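Local coordinates for ssDNA binding protein (Pyrococcus furiosus, PDB 4PSM) that binds single-stranded DNA, which it probably holds in a tunnel system formed between its subunits, at residues Arg21-Ile26 against Val66-Glu71. Numbering follows the deposited sequence.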
loop_
_atom_site.group_PDB
_atom_site.type_symbol
_atom_site.label_atom_id
_atom_site.label_comp_id
_atom_site.label_asym_id
_atom_site.label_seq_id
_atom_site.Cartn_x
_atom_site.Cartn_y
_atom_site.Cartn_z
ATOM N N ARG A 21 27.017 6.652 8.817
ATOM C CA ARG A 21 26.242 5.420 8.884
ATOM C C ARG A 21 26.344 4.758 10.245
ATOM O O ARG A 21 25.332 4.377 10.836
ATOM C CB ARG A 21 26.644 4.470 7.767
ATOM C CG ARG A 21 26.195 4.959 6.406
ATOM C CD ARG A 21 26.876 4.213 5.291
ATOM N NE ARG A 21 26.841 2.772 5.495
ATOM C CZ ARG A 21 27.476 1.914 4.711
ATOM N NH1 ARG A 21 28.182 2.378 3.691
ATOM N NH2 ARG A 21 27.407 0.607 4.941
ATOM N N VAL A 22 27.570 4.643 10.746
ATOM C CA VAL A 22 27.810 4.019 12.040
ATOM C C VAL A 22 27.159 4.842 13.140
ATOM O O VAL A 22 26.526 4.303 14.047
ATOM C CB VAL A 22 29.315 3.884 12.315
ATOM C CG1 VAL A 22 29.561 3.211 13.671
ATOM C CG2 VAL A 22 29.956 3.092 11.199
ATOM N N LEU A 23 27.325 6.155 13.049
ATOM C CA LEU A 23 26.715 7.071 13.999
ATOM C C LEU A 23 25.179 6.916 14.056
ATOM O O LEU A 23 24.597 6.832 15.140
ATOM C CB LEU A 23 27.120 8.504 13.664
ATOM C CG LEU A 23 26.838 9.558 14.733
ATOM C CD1 LEU A 23 27.340 9.085 16.087
ATOM C CD2 LEU A 23 27.478 10.873 14.348
ATOM N N PHE A 24 24.529 6.860 12.896
ATOM C CA PHE A 24 23.079 6.635 12.863
ATOM C C PHE A 24 22.687 5.350 13.576
ATOM O O PHE A 24 21.693 5.309 14.301
ATOM C CB PHE A 24 22.546 6.581 11.433
ATOM C CG PHE A 24 22.123 7.903 10.896
ATOM C CD1 PHE A 24 21.002 8.543 11.405
ATOM C CD2 PHE A 24 22.827 8.503 9.871
ATOM C CE1 PHE A 24 20.611 9.769 10.917
ATOM C CE2 PHE A 24 22.426 9.739 9.367
ATOM C CZ PHE A 24 21.318 10.368 9.894
ATOM N N ALA A 25 23.473 4.300 13.361
ATOM C CA ALA A 25 23.146 2.988 13.899
ATOM C C ALA A 25 23.273 2.923 15.422
ATOM O O ALA A 25 22.440 2.315 16.095
ATOM C CB ALA A 25 24.001 1.919 13.236
ATOM N N ILE A 26 24.305 3.563 15.968
ATOM C CA ILE A 26 24.576 3.460 17.400
ATOM C C ILE A 26 23.839 4.493 18.257
ATOM O O ILE A 26 23.699 4.310 19.464
ATOM C CB ILE A 26 26.095 3.492 17.701
ATOM C CG1 ILE A 26 26.688 4.869 17.387
ATOM C CG2 ILE A 26 26.821 2.393 16.921
ATOM C CD1 ILE A 26 28.212 4.898 17.440
ATOM N N VAL A 66 36.452 6.908 17.716
ATOM C CA VAL A 66 36.258 8.119 18.487
ATOM C C VAL A 66 35.168 7.902 19.517
ATOM O O VAL A 66 34.091 7.392 19.205
ATOM C CB VAL A 66 35.916 9.326 17.587
ATOM C CG1 VAL A 66 34.576 9.120 16.904
ATOM C CG2 VAL A 66 35.922 10.615 18.401
ATOM N N ASP A 67 35.474 8.262 20.755
ATOM C CA ASP A 67 34.489 8.228 21.815
ATOM C C ASP A 67 33.691 9.516 21.775
ATOM O O ASP A 67 34.187 10.564 21.338
ATOM C CB ASP A 67 35.156 8.046 23.178
ATOM C CG ASP A 67 35.658 6.633 23.392
ATOM O OD1 ASP A 67 34.915 5.821 23.981
ATOM O OD2 ASP A 67 36.793 6.334 22.967
ATOM N N PHE A 68 32.441 9.426 22.207
ATOM C CA PHE A 68 31.558 10.576 22.233
ATOM C C PHE A 68 30.520 10.345 23.313
ATOM O O PHE A 68 30.345 9.226 23.796
ATOM C CB PHE A 68 30.874 10.757 20.878
ATOM C CG PHE A 68 29.866 9.686 20.565
ATOM C CD1 PHE A 68 28.514 9.897 20.792
ATOM C CD2 PHE A 68 30.272 8.461 20.056
ATOM C CE1 PHE A 68 27.584 8.909 20.512
ATOM C CE2 PHE A 68 29.347 7.470 19.775
ATOM C CZ PHE A 68 28.000 7.697 20.001
ATOM N N ASN A 69 29.840 11.409 23.702
ATOM C CA ASN A 69 28.777 11.282 24.672
ATOM C C ASN A 69 27.512 11.940 24.165
ATOM O O ASN A 69 27.563 12.898 23.389
ATOM C CB ASN A 69 29.195 11.887 26.007
ATOM C CG ASN A 69 29.196 10.870 27.122
ATOM O OD1 ASN A 69 28.157 10.587 27.722
ATOM N ND2 ASN A 69 30.365 10.311 27.409
ATOM N N ILE A 70 26.377 11.403 24.591
ATOM C CA ILE A 70 25.098 12.010 24.276
ATOM C C ILE A 70 24.635 12.778 25.505
ATOM O O ILE A 70 24.413 12.203 26.569
ATOM C CB ILE A 70 24.066 10.955 23.846
ATOM C CG1 ILE A 70 24.609 10.144 22.663
ATOM C CG2 ILE A 70 22.738 11.616 23.496
ATOM C CD1 ILE A 70 23.638 9.121 22.117
ATOM N N GLU A 71 24.533 14.092 25.366
ATOM C CA GLU A 71 24.100 14.932 26.466
ATOM C C GLU A 71 22.978 15.842 25.996
ATOM O O GLU A 71 23.176 16.662 25.100
ATOM C CB GLU A 71 25.272 15.753 27.000
ATOM C CG GLU A 71 24.944 16.568 28.242
ATOM C CD GLU A 71 26.145 17.318 28.785
ATOM O OE1 GLU A 71 27.133 17.482 28.036
ATOM O OE2 GLU A 71 26.102 17.742 29.960
#
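F68 meets L23 and I26 at the C-terminal end of helix 15-26, and these three apolar side chains make up the contact between residues 21-26 and 66-71. Along the strand, V66 points inward but packs against L5 of strand 4-11, W77 of strand 74-87 and L43 of helix 33-53, while the contact with helix 15-26 falls to the residue two places on. D67, on the opposite face of the sheet, continues the strand pairing through its backbone bond to N78. At F68 the chain turns its side chain back toward the helix. CG stands between the backbone N and the carbonyl carbon (chi1 69°), and from there the ring reaches across the gap between the two backbones, whose nearest CA atoms, those of L23 and F68, are 10.2 Å apart. The two aliphatic partners take different parts of this ring. L23 lies over one face, off-centre toward the rim, its CD1 4.2 Å from F68 CZ. I26 comes in at the edge, near the ring plane: its CD1 is 3.7 Å from F68 CE2 and 3.8 Å from F68 CZ, while I26 CG1 follows at 4.1 Å from F68 CZ. The extended outer torsion of I26 (chi2 -170°) carries CD1 out to that edge. W77 also meets the ring, with the planes inclined at about 60°, and I75 and T27 add to its surroundings. Beyond N69, which pairs with V76, I70 again faces the helix side and packs on T27, K30 and V31 in the loop after the helix. The alternation of inward V66, F68 and I70 with outward D67 and N69 is that of a regular beta strand, here the central one of the three antiparallel strands that this chain contributes, whose apolar face is packed by helices 15-26 and 33-53, as in a two-layer alpha/beta sandwich.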